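Local coordinates for protein phenol hydroxylase component phL (PDB 3U52) that probably serves as a largely helical structural subunit of a multicomponent bacterial monooxygenase that hydroxylates phenol, at residues 77-82 with 86-91; 135-140 with 154-159; 105-110 with 246-251; 93-98 with 164-169. All blocks are in the same frame, centred on the assembly; numbering follows the deposited sequence.

Contact 1: 77-82 with 86-91; sequences RQFYYG and GNRAKM
Arg77 and Arg88 bring their guanidinium groups close at one side of the contact, Arg77 NH1 lying 4.1 Å from Arg88 NH2 with the two planes turned 57° apart. What gathers them is a shared anion: both nitrogens form salt bridges with Glu259 of helix 251-274. A water adds a bridge, accepting from Arg77 NH1 at 3.0 Å and, weakly, from Arg88 NH2 at 3.3 Å. Arg88 NE has a second acidic partner in Asp159, and Arg77 NH2 has one in Asp75.

Van der Waals contact centres on Phe79, which leans from the loop toward the second turn of the helix. CZ of Phe79 sits 3.9 Å from CB of Asn87, whose CG is directed anti to the backbone N (chi1 -172°) and lies just as near CZ. Arg88 NH1 comes to 4.2 Å from Phe79 CE1, the ring and guanidinium planes being steeply inclined. Within the loop, CD1 of Phe79 lies over the centre of the Arg77 guanidinium, 3.5 Å above its plane.

The contact belongs to the start of helix 81-105: Tyr80 is its N-cap residue and the loop before it folds back against the following turns.

The backbone bond across the segments is helical, from Gly86 N to Gly82 O at 3.0 Å. Tyr81, beside it, hydrogen-bonds a neighbouring chain of another protein through its backbone N and its OH.

Contact 2: 135-140 with 154-159; sequences MNNAKI and IYTGMD
Asn137 and Gly157 mark the closest approach of the two backbones, with their CA atoms 5.0 Å apart. Both segments are regular helix along their whole length, held by i to i+4 bonds such as Ile140 N to Asn136 O and Asp159 N to Tyr155 O, and they run in broadly opposite senses. Glycine, having no side chain, lets the neighbouring helix come this near: Asn137 CB packs directly on backbone atoms, 3.7 Å from Gly157 CA and 3.8 Å from Gly157 N.

These are consecutive helices, 126-143 and 147-175, joined by a short turn into a helical hairpin in the buried interior of the subunit. The close spot lies part-way along its arms. An additional tie comes from the turn before, where the Asn134 side-chain amide donates to the carbonyl oxygen of Gly157.

Among side chains, the Asn137 amide meets the Thr156 methyl. CG2 of Thr156 is 3.4 Å from both CG and ND2 of Asn137 and 3.6 Å from its OD1, so a single methyl rests against the whole head of the amide. Thr156 turns OG1 roughly anti to its backbone N (chi1 -151°), which leaves CG2 to make this contact. The meeting is one of van der Waals type; the polar need of the buried amide is met elsewhere, ND2 donating to Asn219 OD1 on helix 211-240. His153 also packs on Asn137, while Trp256 and Trp263 of helix 251-274 press on Thr156.

Contact 3: 105-110 with 246-251; sequences RNLLTR and VSMLTE
Leu108 enters the contact with both of its methyls. CD2 lies 3.7 Å from CG1 of Val246, the two side chains crossing at about a right angle, whereas CD1 meets CD1 of Leu249 tip to tip at 4.0 Å. Beside this pair, Leu107 sends CD1 to CE of Met248, 4.2 Å away and again at about a right angle. Met248 carries CG between its backbone N and carbonyl carbon (chi1 66°) and bends at its last torsion, bringing the methyl round toward Leu107.

Next to the first shell, Leu107 CD2 lies 3.6 Å above one face of the Arg110 guanidinium, offset toward its rim. Ile170, Met173 and Ile174 of helix 147-175 pack on Leu108, and Phe99 and Cys102 of helix 81-105 on Leu249, while Phe238 touches Val246.

The backbone sets these leucines up at the exit of helix 81-105, which ends in a Schellman motif with Asn106 at positive phi; the chain then turns so that Leu107 and Leu108 face the short, weakly bonded helix 246-249. The second subunit, another copy of the protein, borders the site: Met248 of the second subunit packs on Met248 of this chain, and its Asp235 forms a salt bridge with Arg105.

Since the meeting is wholly aliphatic and thioether, its attraction is dispersive and hydrophobic, with little directional demand.

Contact 4: 93-98 with 164-169; sequences ESAETS and GQYLSR
Helices 81-105 and 147-175 lie side by side in the helical bundle of this subunit, and the gap between them is spanned by the long side chains of Glu96, Tyr166 and Arg169, with Ala95 receiving the end of the tyrosine. The short segments run nearly parallel, 10° apart, but their axes stay 12.3 Å from each other, too wide for backbones to meet.

Tyr166 crosses the gap with its ring. Its hydroxyl end reaches the small side chain of Ala95, where Ala95 CB is 3.4 Å from Tyr166 OH. Phe99 and Phe252 meet the same ring from elsewhere in the chain.

Arg169 grips the Glu96 carboxylate end-on with two nitrogens, one to each oxygen. The shorter and straighter arm of this salt bridge runs from Arg169 NH2 to Glu96 OE2, 2.6 Å long at an N-H...O angle of 159°; it lies in the guanidinium plane and uses the syn lone pair. The other, from Arg169 NH1 to Glu96 OE1, is 3.1 Å and more bent, with the two flat groups twisted 32° apart. The Glu96 chain bends at its second torsion, carrying the carboxylate across to the arginine, and Phe99 adds a cation-pi contact to Arg169. In the chain of another protein an acidic side chain comes near Glu96 OE2, and Arg169 NH2 makes a long, weak ion pair with an acidic side chain there, so the arginine probably offsets the like charges.

Glu96 OE2 also accepts from a second donor on its anti side: Tyr166 OH, 3.3 Å away, with OE2 in the plane of the ring at its edge.

Contacts 2 and 3 are buried, contact 2 being nearest the chain's centre, while contacts 1 and 4 are partly buried and mix charge with packing. Helix 81-105 serves contacts 1 and 4, and contact 3 begins where it ends; helix 147-175 serves contacts 2 and 4. Contacts 1 and 2 are joined by a salt bridge from Arg88 to Asp159, and Tyr155 packs against the start of helix 81-105. Contacts 3 and 4, 10 Å apart between centres, touch through Leu249 and Ser98, and both border the second subunit. Chemistry follows place: close glycine packing inside, aliphatic contact at the loop, and arginine-carboxylate pairing in contact 4 and around contact 1.

Contact 1: 77-82 with 86-91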
# COMPACT_ATOMS: atom_id res chain seq x y z
N ARG D 77 -20.75 8.40 9.76
CA ARG D 77 -19.97 7.38 9.05
C ARG D 77 -18.49 7.81 8.85
O ARG D 77 -17.64 6.99 8.54
CB ARG D 77 -20.62 7.08 7.68
CG ARG D 77 -22.09 6.65 7.70
CD ARG D 77 -22.69 6.86 6.29
NE ARG D 77 -22.43 8.20 5.75
CZ ARG D 77 -22.62 8.58 4.48
NH1 ARG D 77 -23.16 7.74 3.63
NH2 ARG D 77 -22.30 9.81 4.08
N GLN D 78 -18.20 9.10 9.01
CA GLN D 78 -16.84 9.66 8.79
C GLN D 78 -16.27 9.39 7.37
O GLN D 78 -15.09 9.08 7.19
CB GLN D 78 -15.90 9.17 9.88
CG GLN D 78 -16.52 9.35 11.25
CD GLN D 78 -16.22 10.67 11.86
OE1 GLN D 78 -17.11 11.56 11.94
NE2 GLN D 78 -14.99 10.83 12.33
N PHE D 79 -17.13 9.52 6.37
CA PHE D 79 -16.74 9.28 5.01
C PHE D 79 -15.96 10.50 4.46
O PHE D 79 -16.53 11.54 4.20
CB PHE D 79 -17.96 9.02 4.13
CG PHE D 79 -18.49 7.61 4.17
CD1 PHE D 79 -19.59 7.27 3.36
CD2 PHE D 79 -17.95 6.63 4.98
CE1 PHE D 79 -20.11 5.95 3.38
CE2 PHE D 79 -18.48 5.32 5.01
CZ PHE D 79 -19.53 4.97 4.20
N TYR D 80 -14.66 10.33 4.26
CA TYR D 80 -13.92 11.14 3.30
C TYR D 80 -13.89 10.26 2.08
O TYR D 80 -14.41 9.11 2.13
CB TYR D 80 -12.53 11.54 3.83
CG TYR D 80 -11.70 10.35 4.24
CD1 TYR D 80 -10.73 9.85 3.40
CD2 TYR D 80 -11.88 9.75 5.46
CE1 TYR D 80 -9.98 8.75 3.75
CE2 TYR D 80 -11.12 8.65 5.82
CZ TYR D 80 -10.17 8.15 4.95
OH TYR D 80 -9.40 7.05 5.28
N TYR D 81 -13.28 10.73 0.98
CA TYR D 81 -13.39 10.02 -0.29
C TYR D 81 -12.95 8.54 -0.20
O TYR D 81 -13.65 7.67 -0.68
CB TYR D 81 -12.58 10.71 -1.39
CG TYR D 81 -12.64 10.02 -2.71
CD1 TYR D 81 -13.61 10.36 -3.65
CD2 TYR D 81 -11.72 9.02 -3.04
CE1 TYR D 81 -13.65 9.75 -4.89
CE2 TYR D 81 -11.76 8.40 -4.31
CZ TYR D 81 -12.73 8.78 -5.20
OH TYR D 81 -12.76 8.20 -6.43
N GLY D 82 -11.78 8.28 0.38
CA GLY D 82 -11.28 6.91 0.40
C GLY D 82 -12.17 5.98 1.23
O GLY D 82 -12.30 4.82 0.87
N GLY D 86 -14.13 2.83 -0.54
CA GLY D 86 -13.78 1.54 0.07
C GLY D 86 -15.04 0.82 0.48
O GLY D 86 -15.21 -0.36 0.19
N ASN D 87 -15.95 1.53 1.14
CA ASN D 87 -17.22 0.93 1.54
C ASN D 87 -18.06 0.54 0.33
O ASN D 87 -18.55 -0.60 0.24
CB ASN D 87 -17.97 1.91 2.44
CG ASN D 87 -19.17 1.30 3.05
OD1 ASN D 87 -20.24 1.17 2.40
ND2 ASN D 87 -19.03 0.88 4.31
N ARG D 88 -18.18 1.42 -0.65
CA ARG D 88 -18.95 1.06 -1.84
C ARG D 88 -18.39 -0.14 -2.65
O ARG D 88 -19.15 -0.91 -3.24
CB ARG D 88 -19.09 2.28 -2.74
CG ARG D 88 -19.94 3.39 -2.04
CD ARG D 88 -21.42 2.98 -1.99
NE ARG D 88 -22.21 4.00 -1.26
CZ ARG D 88 -22.41 4.04 0.05
NH1 ARG D 88 -21.89 3.13 0.85
NH2 ARG D 88 -23.13 5.04 0.57
N ALA D 89 -17.06 -0.22 -2.76
CA ALA D 89 -16.41 -1.32 -3.48
C ALA D 89 -16.79 -2.65 -2.89
O ALA D 89 -16.99 -3.60 -3.63
CB ALA D 89 -14.89 -1.16 -3.45
N LYS D 90 -16.80 -2.74 -1.57
CA LYS D 90 -17.24 -3.94 -0.84
C LYS D 90 -18.69 -4.29 -1.16
O LYS D 90 -19.02 -5.46 -1.43
CB LYS D 90 -17.11 -3.67 0.65
CG LYS D 90 -17.41 -4.85 1.58
CD LYS D 90 -17.32 -4.39 3.06
CE LYS D 90 -17.45 -5.57 4.06
NZ LYS D 90 -16.65 -5.35 5.34
N MET D 91 -19.57 -3.29 -1.11
CA MET D 91 -20.98 -3.47 -1.46
C MET D 91 -21.20 -3.94 -2.87
O MET D 91 -22.03 -4.83 -3.09
CB MET D 91 -21.77 -2.18 -1.25
CG MET D 91 -22.00 -1.82 0.18
SD MET D 91 -22.73 -0.21 0.43
CE MET D 91 -24.36 -0.47 -0.25
O HOH W 1 -23.84 8.30 0.71

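Contact 2: 135-140 with 154-159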
# COMPACT_ATOMS: atom_id res chain seq x y z
N MET D 135 -29.68 14.33 -9.71
CA MET D 135 -29.59 15.74 -10.14
C MET D 135 -29.77 16.71 -8.95
O MET D 135 -29.04 17.72 -8.83
CB MET D 135 -30.58 16.04 -11.27
CG MET D 135 -30.35 15.23 -12.55
SD MET D 135 -31.66 15.64 -13.69
CE MET D 135 -31.19 17.35 -14.07
N ASN D 136 -30.71 16.39 -8.06
CA ASN D 136 -30.96 17.25 -6.88
C ASN D 136 -29.79 17.31 -5.92
O ASN D 136 -29.48 18.36 -5.37
CB ASN D 136 -32.21 16.79 -6.14
CG ASN D 136 -33.48 17.04 -6.94
OD1 ASN D 136 -34.50 16.36 -6.77
ND2 ASN D 136 -33.40 18.00 -7.85
N ASN D 137 -29.12 16.17 -5.74
CA ASN D 137 -27.94 16.12 -4.89
C ASN D 137 -26.71 16.74 -5.51
O ASN D 137 -25.90 17.28 -4.77
CB ASN D 137 -27.69 14.66 -4.42
CG ASN D 137 -28.71 14.22 -3.37
OD1 ASN D 137 -29.56 13.30 -3.57
ND2 ASN D 137 -28.64 14.88 -2.23
N ALA D 138 -26.54 16.65 -6.84
CA ALA D 138 -25.53 17.47 -7.51
C ALA D 138 -25.75 18.96 -7.30
O ALA D 138 -24.78 19.70 -7.05
CB ALA D 138 -25.44 17.17 -9.02
N LYS D 139 -26.99 19.40 -7.45
CA LYS D 139 -27.35 20.80 -7.09
C LYS D 139 -26.92 21.19 -5.66
O LYS D 139 -26.26 22.21 -5.46
CB LYS D 139 -28.83 21.08 -7.40
CG LYS D 139 -29.33 22.56 -7.33
CD LYS D 139 -30.07 22.77 -6.02
CE LYS D 139 -31.10 23.96 -5.98
NZ LYS D 139 -30.53 25.23 -6.41
N ILE D 140 -27.27 20.38 -4.66
CA ILE D 140 -26.92 20.71 -3.27
C ILE D 140 -25.41 20.73 -3.13
O ILE D 140 -24.85 21.65 -2.52
CB ILE D 140 -27.62 19.74 -2.25
CG1 ILE D 140 -29.13 19.82 -2.40
CG2 ILE D 140 -27.22 19.96 -0.80
CD1 ILE D 140 -29.83 18.49 -2.10
N ILE D 154 -22.59 14.91 -2.67
CA ILE D 154 -22.04 14.30 -3.87
C ILE D 154 -21.99 12.76 -3.73
O ILE D 154 -22.30 12.05 -4.68
CB ILE D 154 -20.66 14.87 -4.33
CG1 ILE D 154 -20.32 14.35 -5.73
CG2 ILE D 154 -19.53 14.43 -3.39
CD1 ILE D 154 -20.59 15.28 -6.88
N TYR D 155 -21.61 12.25 -2.55
CA TYR D 155 -21.59 10.78 -2.33
C TYR D 155 -22.99 10.19 -2.54
O TYR D 155 -23.16 9.20 -3.26
CB TYR D 155 -21.10 10.47 -0.89
CG TYR D 155 -19.67 10.90 -0.62
CD1 TYR D 155 -19.23 11.17 0.67
CD2 TYR D 155 -18.73 11.00 -1.68
CE1 TYR D 155 -17.90 11.58 0.91
CE2 TYR D 155 -17.41 11.40 -1.43
CZ TYR D 155 -17.03 11.67 -0.13
OH TYR D 155 -15.78 12.12 0.16
N THR D 156 -23.99 10.81 -1.96
CA THR D 156 -25.36 10.29 -2.10
C THR D 156 -25.88 10.41 -3.56
O THR D 156 -26.55 9.49 -4.06
CB THR D 156 -26.32 10.83 -0.98
OG1 THR D 156 -27.36 9.85 -0.72
CG2 THR D 156 -26.94 12.10 -1.35
N GLY D 157 -25.56 11.50 -4.26
CA GLY D 157 -25.96 11.65 -5.67
C GLY D 157 -25.32 10.61 -6.57
O GLY D 157 -25.95 10.09 -7.50
N MET D 158 -24.05 10.29 -6.31
CA MET D 158 -23.39 9.23 -7.05
C MET D 158 -23.98 7.84 -6.72
O MET D 158 -24.17 7.03 -7.62
CB MET D 158 -21.86 9.29 -6.88
CG MET D 158 -21.19 10.58 -7.50
SD MET D 158 -21.98 11.21 -9.04
CE MET D 158 -22.95 12.66 -8.46
N ASP D 159 -24.34 7.59 -5.46
CA ASP D 159 -25.07 6.37 -5.06
C ASP D 159 -26.40 6.26 -5.83
O ASP D 159 -26.76 5.18 -6.25
CB ASP D 159 -25.42 6.45 -3.59
CG ASP D 159 -24.20 6.38 -2.67
OD1 ASP D 159 -23.13 5.92 -3.12
OD2 ASP D 159 -24.32 6.80 -1.49

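Contact 3: 105-110 with 246-251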
# COMPACT_ATOMS: atom_id res chain seq x y z
N ARG D 105 -28.47 -18.09 -14.31
CA ARG D 105 -29.52 -19.04 -13.97
C ARG D 105 -30.91 -18.69 -14.55
O ARG D 105 -31.89 -19.41 -14.30
CB ARG D 105 -29.61 -19.17 -12.46
CG ARG D 105 -28.44 -19.93 -11.94
CD ARG D 105 -28.46 -20.06 -10.46
NE ARG D 105 -27.47 -21.05 -10.14
CZ ARG D 105 -27.72 -22.26 -9.65
NH1 ARG D 105 -28.95 -22.65 -9.33
NH2 ARG D 105 -26.70 -23.05 -9.44
N ASN D 106 -30.98 -17.60 -15.31
CA ASN D 106 -32.20 -17.16 -15.94
C ASN D 106 -33.33 -16.98 -14.97
O ASN D 106 -34.48 -17.30 -15.27
CB ASN D 106 -32.61 -18.12 -17.06
CG ASN D 106 -31.53 -18.28 -18.08
OD1 ASN D 106 -31.02 -17.32 -18.65
ND2 ASN D 106 -31.18 -19.51 -18.32
N LEU D 107 -33.01 -16.43 -13.81
CA LEU D 107 -34.00 -16.25 -12.77
C LEU D 107 -35.09 -15.23 -13.16
O LEU D 107 -36.23 -15.36 -12.73
CB LEU D 107 -33.32 -15.90 -11.44
CG LEU D 107 -32.34 -16.99 -10.93
CD1 LEU D 107 -31.80 -16.67 -9.54
CD2 LEU D 107 -33.04 -18.36 -10.90
N LEU D 108 -34.73 -14.25 -13.99
CA LEU D 108 -35.68 -13.22 -14.45
C LEU D 108 -36.31 -13.55 -15.78
O LEU D 108 -37.49 -13.30 -15.97
CB LEU D 108 -35.01 -11.86 -14.55
CG LEU D 108 -34.56 -11.21 -13.24
CD1 LEU D 108 -34.33 -9.72 -13.48
CD2 LEU D 108 -35.55 -11.42 -12.10
N THR D 109 -35.53 -14.12 -16.70
CA THR D 109 -36.04 -14.45 -18.03
C THR D 109 -36.98 -15.67 -17.99
O THR D 109 -37.85 -15.79 -18.84
CB THR D 109 -34.93 -14.67 -19.06
OG1 THR D 109 -34.05 -15.68 -18.56
CG2 THR D 109 -34.14 -13.42 -19.32
N ARG D 110 -36.82 -16.55 -17.00
CA ARG D 110 -37.76 -17.67 -16.83
C ARG D 110 -39.14 -17.29 -16.24
O ARG D 110 -40.04 -18.14 -16.18
CB ARG D 110 -37.16 -18.78 -15.99
CG ARG D 110 -37.49 -18.68 -14.52
CD ARG D 110 -36.74 -19.78 -13.81
NE ARG D 110 -36.95 -19.79 -12.36
CZ ARG D 110 -36.16 -20.46 -11.52
NH1 ARG D 110 -35.12 -21.15 -11.98
NH2 ARG D 110 -36.41 -20.42 -10.22
N VAL D 246 -36.02 -11.26 -7.41
CA VAL D 246 -35.53 -9.87 -7.50
C VAL D 246 -35.05 -9.30 -6.17
O VAL D 246 -34.35 -8.32 -6.18
CB VAL D 246 -36.56 -8.87 -8.13
CG1 VAL D 246 -37.15 -9.44 -9.41
CG2 VAL D 246 -37.63 -8.54 -7.14
N SER D 247 -35.41 -9.90 -5.04
CA SER D 247 -34.90 -9.48 -3.72
C SER D 247 -33.38 -9.49 -3.60
O SER D 247 -32.80 -8.70 -2.87
CB SER D 247 -35.41 -10.41 -2.63
OG SER D 247 -36.73 -10.13 -2.27
N MET D 248 -32.73 -10.43 -4.27
CA MET D 248 -31.30 -10.49 -4.16
C MET D 248 -30.69 -9.38 -4.98
O MET D 248 -29.57 -8.93 -4.69
CB MET D 248 -30.76 -11.88 -4.56
CG MET D 248 -30.94 -12.29 -6.02
SD MET D 248 -30.27 -14.00 -6.31
CE MET D 248 -31.57 -15.04 -5.68
N LEU D 249 -31.43 -8.89 -5.97
CA LEU D 249 -30.96 -7.74 -6.78
C LEU D 249 -31.14 -6.38 -6.12
O LEU D 249 -30.49 -5.42 -6.49
CB LEU D 249 -31.58 -7.79 -8.18
CG LEU D 249 -31.40 -9.14 -8.89
CD1 LEU D 249 -32.08 -9.09 -10.26
CD2 LEU D 249 -29.90 -9.48 -9.05
N THR D 250 -32.00 -6.30 -5.11
CA THR D 250 -32.29 -5.01 -4.49
C THR D 250 -31.72 -4.95 -3.09
O THR D 250 -32.06 -4.07 -2.31
CB THR D 250 -33.82 -4.78 -4.45
OG1 THR D 250 -34.42 -5.90 -3.82
CG2 THR D 250 -34.40 -4.67 -5.91
N GLU D 251 -30.84 -5.90 -2.75
CA GLU D 251 -30.30 -5.88 -1.40
C GLU D 251 -29.35 -4.68 -1.27
O GLU D 251 -29.23 -4.08 -0.23
CB GLU D 251 -29.59 -7.22 -1.05
CG GLU D 251 -29.16 -7.39 0.45
CD GLU D 251 -30.31 -7.52 1.49
OE1 GLU D 251 -31.50 -7.75 1.14
OE2 GLU D 251 -30.01 -7.40 2.70

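Contact 4: 93-98 with 164-169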
# COMPACT_ATOMS: atom_id res chain seq x y z
N GLU D 93 -19.25 -5.57 -4.81
CA GLU D 93 -18.76 -6.94 -4.98
C GLU D 93 -19.90 -7.94 -4.85
O GLU D 93 -20.06 -8.80 -5.75
CB GLU D 93 -17.60 -7.29 -4.02
CG GLU D 93 -17.07 -8.72 -4.22
CD GLU D 93 -16.49 -8.96 -5.63
OE1 GLU D 93 -16.79 -10.02 -6.24
OE2 GLU D 93 -15.73 -8.08 -6.11
N SER D 94 -20.70 -7.81 -3.80
CA SER D 94 -21.81 -8.72 -3.59
C SER D 94 -22.91 -8.49 -4.63
O SER D 94 -23.57 -9.43 -5.04
CB SER D 94 -22.40 -8.52 -2.18
OG SER D 94 -21.50 -8.93 -1.16
N ALA D 95 -23.12 -7.23 -5.03
CA ALA D 95 -24.20 -6.93 -5.98
C ALA D 95 -23.86 -7.48 -7.34
O ALA D 95 -24.72 -8.01 -8.00
CB ALA D 95 -24.48 -5.43 -6.02
N GLU D 96 -22.61 -7.38 -7.77
CA GLU D 96 -22.18 -7.87 -9.10
C GLU D 96 -22.30 -9.39 -9.21
O GLU D 96 -22.66 -9.92 -10.23
CB GLU D 96 -20.73 -7.52 -9.42
CG GLU D 96 -20.53 -6.04 -9.77
CD GLU D 96 -21.53 -5.50 -10.80
OE1 GLU D 96 -21.66 -6.11 -11.89
OE2 GLU D 96 -22.16 -4.46 -10.52
N THR D 97 -21.98 -10.05 -8.11
CA THR D 97 -22.08 -11.51 -8.03
C THR D 97 -23.55 -11.97 -8.03
O THR D 97 -23.86 -12.96 -8.66
CB THR D 97 -21.30 -11.96 -6.77
OG1 THR D 97 -19.92 -12.03 -7.17
CG2 THR D 97 -21.74 -13.29 -6.31
N SER D 98 -24.44 -11.23 -7.37
CA SER D 98 -25.89 -11.55 -7.40
C SER D 98 -26.49 -11.35 -8.78
O SER D 98 -27.29 -12.15 -9.21
CB SER D 98 -26.64 -10.75 -6.36
OG SER D 98 -26.13 -11.11 -5.11
N GLY D 164 -29.82 3.60 -9.82
CA GLY D 164 -30.54 3.70 -11.09
C GLY D 164 -29.97 2.77 -12.11
O GLY D 164 -30.73 2.11 -12.85
N GLN D 165 -28.64 2.63 -12.10
CA GLN D 165 -27.97 1.64 -12.99
C GLN D 165 -28.32 0.18 -12.68
O GLN D 165 -28.66 -0.57 -13.57
CB GLN D 165 -26.44 1.88 -13.10
CG GLN D 165 -26.14 3.19 -13.82
CD GLN D 165 -24.70 3.59 -13.79
OE1 GLN D 165 -24.26 4.36 -14.62
NE2 GLN D 165 -23.97 3.10 -12.82
N TYR D 166 -28.27 -0.22 -11.41
CA TYR D 166 -28.80 -1.54 -11.02
C TYR D 166 -30.25 -1.82 -11.48
O TYR D 166 -30.52 -2.92 -12.00
CB TYR D 166 -28.72 -1.73 -9.51
CG TYR D 166 -27.31 -2.01 -9.08
CD1 TYR D 166 -26.77 -1.43 -7.94
CD2 TYR D 166 -26.51 -2.88 -9.81
CE1 TYR D 166 -25.44 -1.69 -7.55
CE2 TYR D 166 -25.18 -3.15 -9.44
CZ TYR D 166 -24.66 -2.55 -8.32
OH TYR D 166 -23.36 -2.83 -7.94
N LEU D 167 -31.15 -0.86 -11.29
CA LEU D 167 -32.57 -1.01 -11.70
C LEU D 167 -32.65 -1.16 -13.23
O LEU D 167 -33.36 -2.04 -13.74
CB LEU D 167 -33.43 0.17 -11.18
CG LEU D 167 -33.75 0.31 -9.69
CD1 LEU D 167 -34.23 1.74 -9.36
CD2 LEU D 167 -34.75 -0.74 -9.20
N SER D 168 -31.92 -0.33 -13.96
CA SER D 168 -31.71 -0.53 -15.39
C SER D 168 -31.29 -1.94 -15.80
O SER D 168 -31.79 -2.51 -16.79
CB SER D 168 -30.67 0.45 -15.89
OG SER D 168 -31.12 1.76 -15.63
N ARG D 169 -30.31 -2.50 -15.08
CA ARG D 169 -29.80 -3.81 -15.43
C ARG D 169 -30.79 -4.94 -15.22
O ARG D 169 -30.74 -5.95 -15.90
CB ARG D 169 -28.54 -4.09 -14.62
CG ARG D 169 -27.33 -3.37 -15.21
CD ARG D 169 -26.18 -4.29 -15.04
NE ARG D 169 -25.34 -3.76 -14.03
CZ ARG D 169 -24.49 -4.44 -13.28
NH1 ARG D 169 -24.39 -5.78 -13.32
NH2 ARG D 169 -23.77 -3.74 -12.44